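Local coordinates for peptidoglycan-recognition protein SD (Drosophila melanogaster, PDB 2RKQ) that recognises peptidoglycan of Gram-positive bacteria and activates the Toll pathway in the innate immune response of the fly, at residues A[139-142]-A[148-151]; A[141-146]-A[153-158]; A[100-105]-A[114-119]; A[47-52]-A[68-73]; A[84-89]-A[93-98]. All blocks are in the same frame, centred on the assembly; numbering follows the deposited sequence.

Contact 1. Residues A[139-142]-A[148-151]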
# COMPACT_ATOMS: atom_id res chain seq x y z
N LEU A 139 3.50 8.44 -6.32
CA LEU A 139 3.41 7.78 -7.63
C LEU A 139 2.32 6.74 -7.64
O LEU A 139 2.06 6.12 -6.62
CB LEU A 139 4.72 7.06 -7.94
CG LEU A 139 5.93 8.00 -7.99
CD1 LEU A 139 7.21 7.17 -7.98
CD2 LEU A 139 5.88 8.85 -9.23
N GLY A 140 1.69 6.54 -8.79
CA GLY A 140 0.86 5.35 -8.91
C GLY A 140 1.72 4.14 -9.21
O GLY A 140 2.80 4.27 -9.79
N HIS A 141 1.22 2.97 -8.84
CA HIS A 141 1.91 1.71 -9.09
C HIS A 141 2.30 1.59 -10.58
O HIS A 141 3.41 1.18 -10.90
CB HIS A 141 0.94 0.61 -8.66
CG HIS A 141 1.57 -0.74 -8.46
ND1 HIS A 141 0.81 -1.85 -8.19
CD2 HIS A 141 2.86 -1.15 -8.50
CE1 HIS A 141 1.60 -2.90 -8.07
NE2 HIS A 141 2.85 -2.51 -8.26
N ARG A 142 1.40 2.02 -11.47
CA ARG A 142 1.66 1.95 -12.90
C ARG A 142 2.85 2.80 -13.36
O ARG A 142 3.36 2.61 -14.47
CB ARG A 142 0.42 2.40 -13.68
CG ARG A 142 -0.07 3.80 -13.36
CD ARG A 142 -1.20 4.22 -14.28
NE ARG A 142 -2.36 3.36 -14.10
CZ ARG A 142 -3.49 3.51 -14.79
NH1 ARG A 142 -3.59 4.49 -15.68
NH2 ARG A 142 -4.50 2.68 -14.57
N LYS A 148 -1.82 -2.00 -14.57
CA LYS A 148 -2.90 -1.03 -14.54
C LYS A 148 -3.09 -0.46 -13.14
O LYS A 148 -3.73 0.57 -12.97
CB LYS A 148 -4.22 -1.65 -15.00
CG LYS A 148 -4.23 -2.09 -16.48
CD LYS A 148 -3.89 -0.92 -17.43
CE LYS A 148 -5.12 -0.33 -18.11
NZ LYS A 148 -6.04 0.41 -17.19
N SER A 149 -2.57 -1.17 -12.14
CA SER A 149 -2.70 -0.73 -10.75
C SER A 149 -2.24 0.72 -10.64
O SER A 149 -1.24 1.09 -11.26
CB SER A 149 -1.85 -1.64 -9.89
OG SER A 149 -1.88 -1.23 -8.54
N PRO A 150 -2.94 1.57 -9.86
CA PRO A 150 -4.02 1.30 -8.91
C PRO A 150 -5.42 1.35 -9.51
O PRO A 150 -6.40 1.47 -8.77
CB PRO A 150 -3.83 2.41 -7.87
CG PRO A 150 -3.40 3.61 -8.73
CD PRO A 150 -2.55 3.00 -9.85
N GLY A 151 -5.49 1.20 -10.83
CA GLY A 151 -6.76 1.26 -11.54
C GLY A 151 -7.01 2.67 -12.00
O GLY A 151 -6.66 3.66 -11.34
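The guanidinium of Arg142 binds the carbonyl oxygen of Lys148. Arg142 NH2 lies 2.8 Å from Lys148 O, in the carbonyl plane and on a lone pair, with an N-H...O angle of 160°. Arg142 NE adds a weak bond to Lys148 O at 3.3 Å. Within its own segment Lys148 O also accepts from Gly151 N, which closes the turn around the cis Ser149-Pro150 peptide. Lys148 NZ comes to 3.8 Å from Arg142 NH2, but both are paired with Glu152. Ser149 follows. Its carbonyl oxygen takes a weak, strongly bent bond from Arg142 N. Ser149 OG sits at the edge of the His141 imidazole, 2.8 Å from His141 ND1, and is also bonded to His33 N. The His141 ring is held at its far nitrogen too, NE2 bonding to Phe89 O. Pro150 lays its CD 3.9 Å from His141 N. Gly151 then takes the N-cap position of helix 152-158. His33, His141 and Ser149 probably correspond to the His-His-Cys zinc site of the catalytic amidases of this family, with a serine at the cysteine position. Here His141 ND1 is engaged with a serine hydroxyl, which is consistent with a protein that binds peptidoglycan without cleaving it.

Contact 2. Residues A[141-146]-A[153-158]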
# COMPACT_ATOMS: atom_id res chain seq x y z
N HIS A 141 1.22 2.97 -8.84
CA HIS A 141 1.91 1.71 -9.09
C HIS A 141 2.30 1.59 -10.58
O HIS A 141 3.41 1.18 -10.90
CB HIS A 141 0.94 0.61 -8.66
CG HIS A 141 1.57 -0.74 -8.46
ND1 HIS A 141 0.81 -1.85 -8.19
CD2 HIS A 141 2.86 -1.15 -8.50
CE1 HIS A 141 1.60 -2.90 -8.07
NE2 HIS A 141 2.85 -2.51 -8.26
N ARG A 142 1.40 2.02 -11.47
CA ARG A 142 1.66 1.95 -12.90
C ARG A 142 2.85 2.80 -13.36
O ARG A 142 3.36 2.61 -14.47
CB ARG A 142 0.42 2.40 -13.68
CG ARG A 142 -0.07 3.80 -13.36
CD ARG A 142 -1.20 4.22 -14.28
NE ARG A 142 -2.36 3.36 -14.10
CZ ARG A 142 -3.49 3.51 -14.79
NH1 ARG A 142 -3.59 4.49 -15.68
NH2 ARG A 142 -4.50 2.68 -14.57
N GLN A 143 3.27 3.75 -12.54
CA GLN A 143 4.42 4.58 -12.90
C GLN A 143 5.75 3.89 -12.57
O GLN A 143 6.80 4.33 -13.04
CB GLN A 143 4.36 5.94 -12.23
CG GLN A 143 3.10 6.71 -12.57
CD GLN A 143 3.03 8.02 -11.86
OE1 GLN A 143 2.29 8.19 -10.88
NE2 GLN A 143 3.81 8.99 -12.35
N VAL A 144 5.69 2.81 -11.79
CA VAL A 144 6.89 2.10 -11.36
C VAL A 144 6.91 0.62 -11.73
O VAL A 144 7.91 -0.06 -11.50
CB VAL A 144 7.12 2.25 -9.84
CG1 VAL A 144 7.21 3.71 -9.45
CG2 VAL A 144 6.01 1.54 -9.05
N SER A 145 5.80 0.13 -12.27
CA SER A 145 5.64 -1.28 -12.60
C SER A 145 4.72 -1.35 -13.80
O SER A 145 3.88 -0.47 -13.98
CB SER A 145 5.01 -2.01 -11.43
OG SER A 145 4.93 -3.41 -11.67
N ALA A 146 4.89 -2.39 -14.62
CA ALA A 146 4.02 -2.57 -15.78
C ALA A 146 2.72 -3.20 -15.31
O ALA A 146 2.59 -4.42 -15.19
CB ALA A 146 4.71 -3.44 -16.84
N ALA A 153 -9.54 4.71 -12.09
CA ALA A 153 -10.31 5.66 -11.28
C ALA A 153 -9.50 6.13 -10.09
O ALA A 153 -9.50 7.32 -9.75
CB ALA A 153 -11.62 5.03 -10.81
N LEU A 154 -8.79 5.20 -9.46
CA LEU A 154 -7.97 5.58 -8.33
C LEU A 154 -6.73 6.36 -8.77
O LEU A 154 -6.35 7.35 -8.14
CB LEU A 154 -7.61 4.33 -7.51
CG LEU A 154 -6.64 4.54 -6.35
CD1 LEU A 154 -7.07 5.67 -5.40
CD2 LEU A 154 -6.54 3.24 -5.59
N TYR A 155 -6.13 5.95 -9.88
CA TYR A 155 -4.99 6.70 -10.41
C TYR A 155 -5.35 8.15 -10.71
O TYR A 155 -4.61 9.05 -10.35
CB TYR A 155 -4.43 6.03 -11.66
CG TYR A 155 -3.17 6.68 -12.17
CD1 TYR A 155 -3.16 7.33 -13.40
CD2 TYR A 155 -2.00 6.67 -11.40
CE1 TYR A 155 -2.00 7.93 -13.88
CE2 TYR A 155 -0.83 7.26 -11.87
CZ TYR A 155 -0.85 7.89 -13.11
OH TYR A 155 0.30 8.48 -13.58
N ALA A 156 -6.53 8.37 -11.28
CA ALA A 156 -6.97 9.74 -11.60
C ALA A 156 -7.07 10.61 -10.35
O ALA A 156 -6.78 11.81 -10.39
CB ALA A 156 -8.30 9.70 -12.30
N LEU A 157 -7.48 9.99 -9.25
CA LEU A 157 -7.60 10.69 -7.99
C LEU A 157 -6.22 11.03 -7.42
O LEU A 157 -5.97 12.19 -7.04
CB LEU A 157 -8.42 9.88 -6.98
CG LEU A 157 -9.90 9.68 -7.29
CD1 LEU A 157 -10.51 8.76 -6.22
CD2 LEU A 157 -10.63 11.04 -7.34
N ILE A 158 -5.33 10.04 -7.37
CA ILE A 158 -4.03 10.28 -6.74
C ILE A 158 -3.22 11.31 -7.53
O ILE A 158 -2.42 12.04 -6.96
CB ILE A 158 -3.22 8.98 -6.45
CG1 ILE A 158 -2.74 8.31 -7.73
CG2 ILE A 158 -4.04 8.02 -5.62
CD1 ILE A 158 -1.27 8.40 -7.94
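In the connection between edge strand 136-140 and helix 152-158, Arg142 lies flat on Tyr155. The guanidinium and the ring have centres 4.6 Å apart and planes 22° from parallel. The aliphatic part of the arginine shares the same ring face. Arg142 CD stands 3.6 Å from the Tyr155 ring centroid, almost on the ring normal, a CH-pi contact. Arg142 NH1 lies over the same face, 3.7 Å from Tyr155 CD1. The chain bends at chi3 (63°), which turns the guanidinium back over Tyr155 CB and CG. Lys148 O and a salt bridge to Glu152 also hold the guanidinium. This is the beta-to-alpha connection after the edge strand. Val144 N bonds to His141 O at 2.9 Å in a local turn, and Tyr155 points back from the helix. Gln143 meets the tyrosine from another direction. Its amide stands at 80° to the ring and comes in at the edge, with Gln143 CD 3.3 Å from Tyr155 OH. Gln143 OE1 is 3.4 Å from Tyr155 OH, but the angle is too poor for a hydrogen bond. That oxygen accepts from Gly140 N and Trp164 NE1, while Gln143 NE2 bonds to the carbonyls of Ser165 and Glu167.

Contact 3. Residues A[100-105]-A[114-119]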
# COMPACT_ATOMS: atom_id res chain seq x y z
N ILE A 100 1.52 1.53 -0.61
CA ILE A 100 0.21 1.58 0.03
C ILE A 100 -0.78 1.03 -0.99
O ILE A 100 -0.89 1.57 -2.09
CB ILE A 100 -0.16 3.02 0.36
CG1 ILE A 100 0.84 3.61 1.38
CG2 ILE A 100 -1.56 3.06 0.96
CD1 ILE A 100 0.85 5.11 1.42
N ALA A 101 -1.46 -0.06 -0.63
CA ALA A 101 -2.42 -0.67 -1.56
C ALA A 101 -3.82 -0.56 -1.03
O ALA A 101 -4.09 -0.90 0.12
CB ALA A 101 -2.07 -2.14 -1.83
N PHE A 102 -4.72 -0.06 -1.88
CA PHE A 102 -6.12 -0.10 -1.55
C PHE A 102 -6.64 -1.49 -1.87
O PHE A 102 -6.39 -2.03 -2.97
CB PHE A 102 -6.88 0.91 -2.39
CG PHE A 102 -6.73 2.34 -1.94
CD1 PHE A 102 -5.56 3.05 -2.18
CD2 PHE A 102 -7.81 2.99 -1.33
CE1 PHE A 102 -5.45 4.37 -1.79
CE2 PHE A 102 -7.70 4.32 -0.93
CZ PHE A 102 -6.53 5.01 -1.17
N ILE A 103 -7.36 -2.06 -0.92
CA ILE A 103 -7.93 -3.38 -1.13
C ILE A 103 -9.15 -3.22 -2.03
O ILE A 103 -10.08 -2.45 -1.71
CB ILE A 103 -8.34 -4.05 0.20
CG1 ILE A 103 -7.11 -4.20 1.11
CG2 ILE A 103 -9.04 -5.40 -0.11
CD1 ILE A 103 -7.42 -4.62 2.53
N GLY A 104 -9.12 -3.94 -3.15
CA GLY A 104 -10.18 -3.88 -4.15
C GLY A 104 -9.66 -3.61 -5.54
O GLY A 104 -8.45 -3.61 -5.77
N ASN A 105 -10.58 -3.37 -6.47
CA ASN A 105 -10.23 -3.09 -7.84
C ASN A 105 -10.85 -1.77 -8.24
O ASN A 105 -12.08 -1.62 -8.27
CB ASN A 105 -10.69 -4.21 -8.78
CG ASN A 105 -10.12 -4.04 -10.18
OD1 ASN A 105 -10.28 -2.98 -10.80
ND2 ASN A 105 -9.42 -5.05 -10.65
N GLU A 114 -14.06 6.91 2.89
CA GLU A 114 -13.34 6.58 4.12
C GLU A 114 -11.95 6.03 3.82
O GLU A 114 -11.01 6.30 4.55
CB GLU A 114 -14.11 5.58 4.97
CG GLU A 114 -15.33 6.16 5.62
CD GLU A 114 -16.47 6.25 4.64
OE1 GLU A 114 -16.44 5.51 3.62
OE2 GLU A 114 -17.40 7.06 4.90
N ALA A 115 -11.84 5.26 2.75
CA ALA A 115 -10.54 4.71 2.36
C ALA A 115 -9.63 5.80 1.84
O ALA A 115 -8.45 5.85 2.19
CB ALA A 115 -10.71 3.63 1.32
N LEU A 116 -10.17 6.69 1.02
CA LEU A 116 -9.37 7.80 0.51
C LEU A 116 -8.93 8.71 1.63
O LEU A 116 -7.77 9.13 1.64
CB LEU A 116 -10.15 8.61 -0.54
CG LEU A 116 -10.53 7.82 -1.79
CD1 LEU A 116 -11.57 8.59 -2.57
CD2 LEU A 116 -9.32 7.63 -2.65
N ASP A 117 -9.83 9.02 2.57
CA ASP A 117 -9.45 9.84 3.73
C ASP A 117 -8.32 9.17 4.50
O ASP A 117 -7.36 9.81 4.88
CB ASP A 117 -10.61 10.03 4.69
CG ASP A 117 -11.68 10.95 4.15
OD1 ASP A 117 -11.45 11.68 3.14
OD2 ASP A 117 -12.75 10.96 4.78
N ALA A 118 -8.47 7.86 4.72
CA ALA A 118 -7.49 7.09 5.46
C ALA A 118 -6.11 7.16 4.79
O ALA A 118 -5.08 7.34 5.47
CB ALA A 118 -7.96 5.64 5.58
N ALA A 119 -6.07 7.06 3.46
CA ALA A 119 -4.81 7.17 2.72
C ALA A 119 -4.16 8.54 2.91
O ALA A 119 -2.96 8.63 3.14
CB ALA A 119 -5.03 6.88 1.24
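The carbonyl oxygen of Ala115 takes the helical bond from Ala119 N at 3.0 Å and also meets the Phe102 ring, with CE2 of Phe102 at 3.6 Å. No hydrogen bond crosses between the two segments. The contact is carried by one aromatic ring set against a helix surface. Phe102 has CG beside the backbone N (chi1 -77°), and the ring runs from the strand straight to the helix. Its far end does the touching. Phe102 CZ comes tightly against Ala119 CB at 3.4 Å. Phe102 CE2 lies 3.8 Å from Ala115 CB. These two alanines are one helical turn apart, and their small methyl groups let the ring come close to the backbone. Leu116 N meets the ring edge nearly in its plane. Leu116 points away at CB, but its CD2 returns to 4.1 Å from Phe102 CE2. The segment axes of strand 100-102 and helix 114-119 pass 10.4 Å apart and run antiparallel, at 175°. Helix 113-128 thus folds back over the strand that precedes it in the chain. Ile71 of strand 69-71 touches both alanines, and Leu154 of helix 152-158 packs on Phe102 and Leu116, so two helices share this face of the sheet.

Contact 4. Residues A[47-52]-A[68-73]. Unlike the reference sequence in segment 47-52: Arg50 (reference Gln).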
# COMPACT_ATOMS: atom_id res chain seq x y z
N GLN A 47 -10.01 -10.65 6.70
CA GLN A 47 -9.83 -11.91 6.01
C GLN A 47 -9.14 -11.69 4.67
O GLN A 47 -8.28 -12.49 4.27
CB GLN A 47 -11.15 -12.63 5.81
CG GLN A 47 -10.98 -14.08 5.29
CD GLN A 47 -10.03 -14.93 6.16
OE1 GLN A 47 -8.98 -15.41 5.69
NE2 GLN A 47 -10.37 -15.09 7.43
N HIS A 48 -9.49 -10.61 3.98
CA HIS A 48 -8.82 -10.29 2.72
C HIS A 48 -7.34 -10.04 2.96
O HIS A 48 -6.51 -10.42 2.14
CB HIS A 48 -9.47 -9.06 2.07
CG HIS A 48 -10.73 -9.38 1.33
ND1 HIS A 48 -11.06 -8.80 0.13
CD2 HIS A 48 -11.74 -10.23 1.63
CE1 HIS A 48 -12.23 -9.28 -0.28
NE2 HIS A 48 -12.66 -10.14 0.62
N MET A 49 -7.01 -9.42 4.09
CA MET A 49 -5.61 -9.22 4.44
C MET A 49 -4.85 -10.54 4.56
O MET A 49 -3.78 -10.71 3.98
CB MET A 49 -5.47 -8.44 5.75
CG MET A 49 -5.74 -6.94 5.63
SD MET A 49 -4.48 -6.13 4.63
CE MET A 49 -3.03 -6.47 5.60
N ARG A 50 -5.42 -11.48 5.31
CA ARG A 50 -4.77 -12.78 5.44
C ARG A 50 -4.71 -13.52 4.12
O ARG A 50 -3.70 -14.15 3.80
CB ARG A 50 -5.45 -13.62 6.52
CG ARG A 50 -5.21 -13.07 7.91
CD ARG A 50 -5.81 -13.95 8.97
NE ARG A 50 -7.27 -13.98 8.90
CZ ARG A 50 -8.06 -13.05 9.43
NH1 ARG A 50 -7.55 -12.01 10.06
NH2 ARG A 50 -9.37 -13.17 9.32
N ASN A 51 -5.78 -13.44 3.33
CA ASN A 51 -5.80 -14.13 2.05
C ASN A 51 -4.76 -13.56 1.10
O ASN A 51 -4.09 -14.31 0.39
CB ASN A 51 -7.19 -14.11 1.43
CG ASN A 51 -8.19 -14.93 2.22
OD1 ASN A 51 -7.81 -15.71 3.09
ND2 ASN A 51 -9.47 -14.76 1.91
N LEU A 52 -4.61 -12.24 1.09
CA LEU A 52 -3.59 -11.62 0.26
C LEU A 52 -2.20 -12.00 0.72
O LEU A 52 -1.35 -12.35 -0.10
CB LEU A 52 -3.73 -10.10 0.22
CG LEU A 52 -2.75 -9.44 -0.75
CD1 LEU A 52 -2.93 -9.93 -2.19
CD2 LEU A 52 -2.90 -7.93 -0.66
N HIS A 68 3.53 -1.99 2.48
CA HIS A 68 3.72 -1.47 3.83
C HIS A 68 2.41 -1.20 4.54
O HIS A 68 2.33 -1.36 5.77
CB HIS A 68 4.57 -0.21 3.79
CG HIS A 68 5.87 -0.44 3.11
ND1 HIS A 68 6.95 -1.05 3.72
CD2 HIS A 68 6.23 -0.25 1.82
CE1 HIS A 68 7.92 -1.19 2.83
NE2 HIS A 68 7.51 -0.71 1.68
N TYR A 69 1.40 -0.77 3.78
CA TYR A 69 0.08 -0.52 4.34
C TYR A 69 -0.95 -0.90 3.32
O TYR A 69 -0.71 -0.75 2.11
CB TYR A 69 -0.10 0.96 4.64
CG TYR A 69 0.78 1.49 5.74
CD1 TYR A 69 1.89 2.29 5.45
CD2 TYR A 69 0.48 1.23 7.08
CE1 TYR A 69 2.71 2.79 6.47
CE2 TYR A 69 1.28 1.74 8.10
CZ TYR A 69 2.38 2.54 7.78
OH TYR A 69 3.18 3.05 8.79
N LEU A 70 -2.10 -1.37 3.79
CA LEU A 70 -3.24 -1.65 2.92
C LEU A 70 -4.46 -0.98 3.51
O LEU A 70 -4.57 -0.84 4.72
CB LEU A 70 -3.48 -3.15 2.78
CG LEU A 70 -2.33 -3.81 2.00
CD1 LEU A 70 -1.30 -4.40 2.98
CD2 LEU A 70 -2.86 -4.85 1.04
N ILE A 71 -5.38 -0.59 2.64
CA ILE A 71 -6.53 0.19 3.08
C ILE A 71 -7.82 -0.50 2.66
O ILE A 71 -8.06 -0.71 1.47
CB ILE A 71 -6.49 1.62 2.53
CG1 ILE A 71 -5.14 2.28 2.86
CG2 ILE A 71 -7.64 2.43 3.13
CD1 ILE A 71 -4.99 3.66 2.31
N GLY A 72 -8.60 -0.91 3.65
CA GLY A 72 -9.84 -1.62 3.37
C GLY A 72 -10.95 -0.67 2.99
O GLY A 72 -10.88 0.54 3.26
N GLY A 73 -11.98 -1.21 2.35
CA GLY A 73 -13.17 -0.42 2.04
C GLY A 73 -13.94 -0.01 3.27
O GLY A 73 -14.82 0.84 3.20
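Met49 and Leu70 make the sulfur contacts of this interface. Met49 SD lies 3.6 Å from Leu70 CB and 4.0 Å from its CD1. The methyl end continues along the leucine, with Met49 CE 3.8 Å from Leu70 CD1. The methionine chain bends at chi2 (-66°) and again at chi3 (-61°), which brings the sulfur and methyl back toward the strand although CB does not point at it. Methyl-to-methyl packing is the second kind. Leu52 CD2 and Leu70 CD2 meet at 3.5 Å, each at the end of its chain. Leu70 CB and CD1 thus lie mainly against Met49. Leu70 CD2 reaches both the sulfur and Leu52, three residues on, nearly one helical turn. No polar bond crosses between the segments. The helix keeps its own main-chain bonds, such as Leu52 N to His48 O at 2.8 Å, and Leu70 bonds through its backbone to Tyr78 of the neighbouring strand. Trp10, Ile65 and Tyr78 also touch Met49, and Thr34 touches Leu52. Tyr69 and Ile71 point away from this helix and pack on helix 113-128. A central sheet with helices on both faces is the layered architecture of the peptidoglycan-recognition domain, and helix 42-58 supplies one of its outer layers.

Contact 5. Residues A[84-89]-A[93-98]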
# COMPACT_ATOMS: atom_id res chain seq x y z
N SER A 84 11.06 0.18 7.00
CA SER A 84 12.49 -0.07 6.80
C SER A 84 12.77 -1.41 6.14
O SER A 84 13.92 -1.87 6.10
CB SER A 84 13.31 0.02 8.10
OG SER A 84 12.77 0.91 9.05
N GLN A 85 11.72 -2.06 5.65
CA GLN A 85 11.87 -3.29 4.88
C GLN A 85 11.42 -2.99 3.46
O GLN A 85 10.31 -2.50 3.25
CB GLN A 85 11.01 -4.43 5.46
CG GLN A 85 11.52 -4.95 6.79
CD GLN A 85 10.59 -5.97 7.43
OE1 GLN A 85 11.04 -6.98 7.99
NE2 GLN A 85 9.30 -5.70 7.41
N ARG A 86 12.25 -3.33 2.48
CA ARG A 86 11.88 -3.15 1.08
C ARG A 86 10.56 -3.85 0.79
O ARG A 86 10.30 -4.94 1.32
CB ARG A 86 12.99 -3.70 0.19
CG ARG A 86 12.79 -3.35 -1.27
CD ARG A 86 13.84 -4.05 -2.13
NE ARG A 86 15.16 -3.45 -1.94
CZ ARG A 86 16.32 -4.06 -2.15
NH1 ARG A 86 16.37 -5.34 -2.52
NH2 ARG A 86 17.44 -3.38 -1.95
N GLY A 87 9.71 -3.21 0.01
CA GLY A 87 8.47 -3.83 -0.43
C GLY A 87 8.69 -4.78 -1.58
O GLY A 87 9.82 -4.95 -2.06
N ALA A 88 7.61 -5.43 -2.00
CA ALA A 88 7.64 -6.32 -3.15
C ALA A 88 6.42 -6.00 -3.98
O ALA A 88 5.37 -6.65 -3.88
CB ALA A 88 7.63 -7.79 -2.71
N PHE A 89 6.55 -4.95 -4.79
CA PHE A 89 5.47 -4.52 -5.68
C PHE A 89 5.99 -3.93 -6.98
O PHE A 89 5.20 -3.74 -7.90
CB PHE A 89 4.50 -3.55 -4.97
CG PHE A 89 5.17 -2.37 -4.35
CD1 PHE A 89 5.49 -1.25 -5.11
CD2 PHE A 89 5.51 -2.38 -3.00
CE1 PHE A 89 6.14 -0.15 -4.52
CE2 PHE A 89 6.16 -1.30 -2.41
CZ PHE A 89 6.47 -0.18 -3.16
N ASN A 93 12.20 -1.16 -8.99
CA ASN A 93 11.71 0.11 -8.45
C ASN A 93 11.14 0.01 -7.04
O ASN A 93 10.51 0.94 -6.55
CB ASN A 93 10.70 0.72 -9.42
CG ASN A 93 11.33 1.06 -10.75
OD1 ASN A 93 12.45 1.57 -10.81
ND2 ASN A 93 10.62 0.76 -11.83
N ASN A 94 11.38 -1.11 -6.37
CA ASN A 94 10.97 -1.25 -4.98
C ASN A 94 11.73 -0.27 -4.09
O ASN A 94 11.22 0.16 -3.06
CB ASN A 94 11.24 -2.67 -4.48
CG ASN A 94 10.20 -3.66 -4.94
OD1 ASN A 94 9.01 -3.33 -5.01
ND2 ASN A 94 10.62 -4.88 -5.25
N ASP A 95 12.95 0.07 -4.47
CA ASP A 95 13.82 0.85 -3.59
C ASP A 95 13.19 2.18 -3.19
O ASP A 95 12.58 2.87 -4.01
CB ASP A 95 15.15 1.14 -4.27
CG ASP A 95 16.00 -0.11 -4.46
OD1 ASP A 95 15.49 -1.23 -4.22
OD2 ASP A 95 17.17 0.03 -4.87
N GLY A 96 13.36 2.53 -1.93
CA GLY A 96 13.02 3.85 -1.42
C GLY A 96 11.54 4.19 -1.48
O GLY A 96 11.19 5.37 -1.52
N SER A 97 10.68 3.18 -1.46
CA SER A 97 9.27 3.41 -1.74
C SER A 97 8.36 2.82 -0.69
O SER A 97 8.44 1.64 -0.40
CB SER A 97 8.92 2.80 -3.10
OG SER A 97 9.77 3.35 -4.10
N LEU A 98 7.49 3.66 -0.16
CA LEU A 98 6.44 3.21 0.73
C LEU A 98 5.26 2.75 -0.10
O LEU A 98 4.65 3.56 -0.81
CB LEU A 98 6.01 4.37 1.62
CG LEU A 98 5.04 4.01 2.74
CD1 LEU A 98 5.77 3.20 3.83
CD2 LEU A 98 4.46 5.29 3.32
O HOH W 1 9.47 -0.74 -1.26
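Asn94 and Phe89 form the tight, buried part of this contact. Asn94 OD1 accepts from Phe89 N at 3.0 Å in a nearly straight bond of 172°, and also takes the N-H of Ala90. The same oxygen sits over the centre of the Phe89 ring, 3.9 Å above its plane, with the amide turned 77° to the ring. Phe89 has CG wedged between backbone N and carbonyl carbon (chi1 54°), which folds the ring back beneath the asparagine. At the ring edge Phe89 CZ lies 3.8 Å from Ser97 O, and Tyr67 meets the ring in a nearly parallel plane. One water bridges the backbones. It accepts from Gly87 N at 2.8 Å and donates to Asn94 O and Ser97 O. The outer side is looser: Asp95 is exposed to solvent and Arg86 partly so. Arg86 CG rests 3.6 Å from Asn94 CB, and Arg86 NE faces Asp95 OD1 at 3.2 Å. That oxygen lies over the guanidinium face, so this salt bridge works by charge alone; Arg86 NH1 is paired with Asp20. Ser97 OG bonds to Asp95 O. The second segment holds a type II beta turn, Asn94 to Ser97 with Gly96 third, leading into strand 97-102.

In the fold
Contacts 3 and 4 are buried and apolar, and pack helices on opposite faces of the central sheet. Their strands 97-102 and 69-71 are neighbours, joined by backbone bonding of Ala101 to Ile71. Contacts 1 and 5 are also buried but hydrogen-bonded, with exposed charged residues at their rims. Contact 2 is partly buried and rests on a guanidinium-ring stack. Contact 1 ties the end of strand 136-140 to loop 148-151; contact 2, sharing His141 and Arg142, ties the loop after that strand to helix 152-158. Contact 5 leads into strand 97-102, across the chain's centre from contact 3. It meets contacts 1 and 2 through Phe89 O and His141 NE2. Leu154 and Leu157 link contact 2 to contact 3.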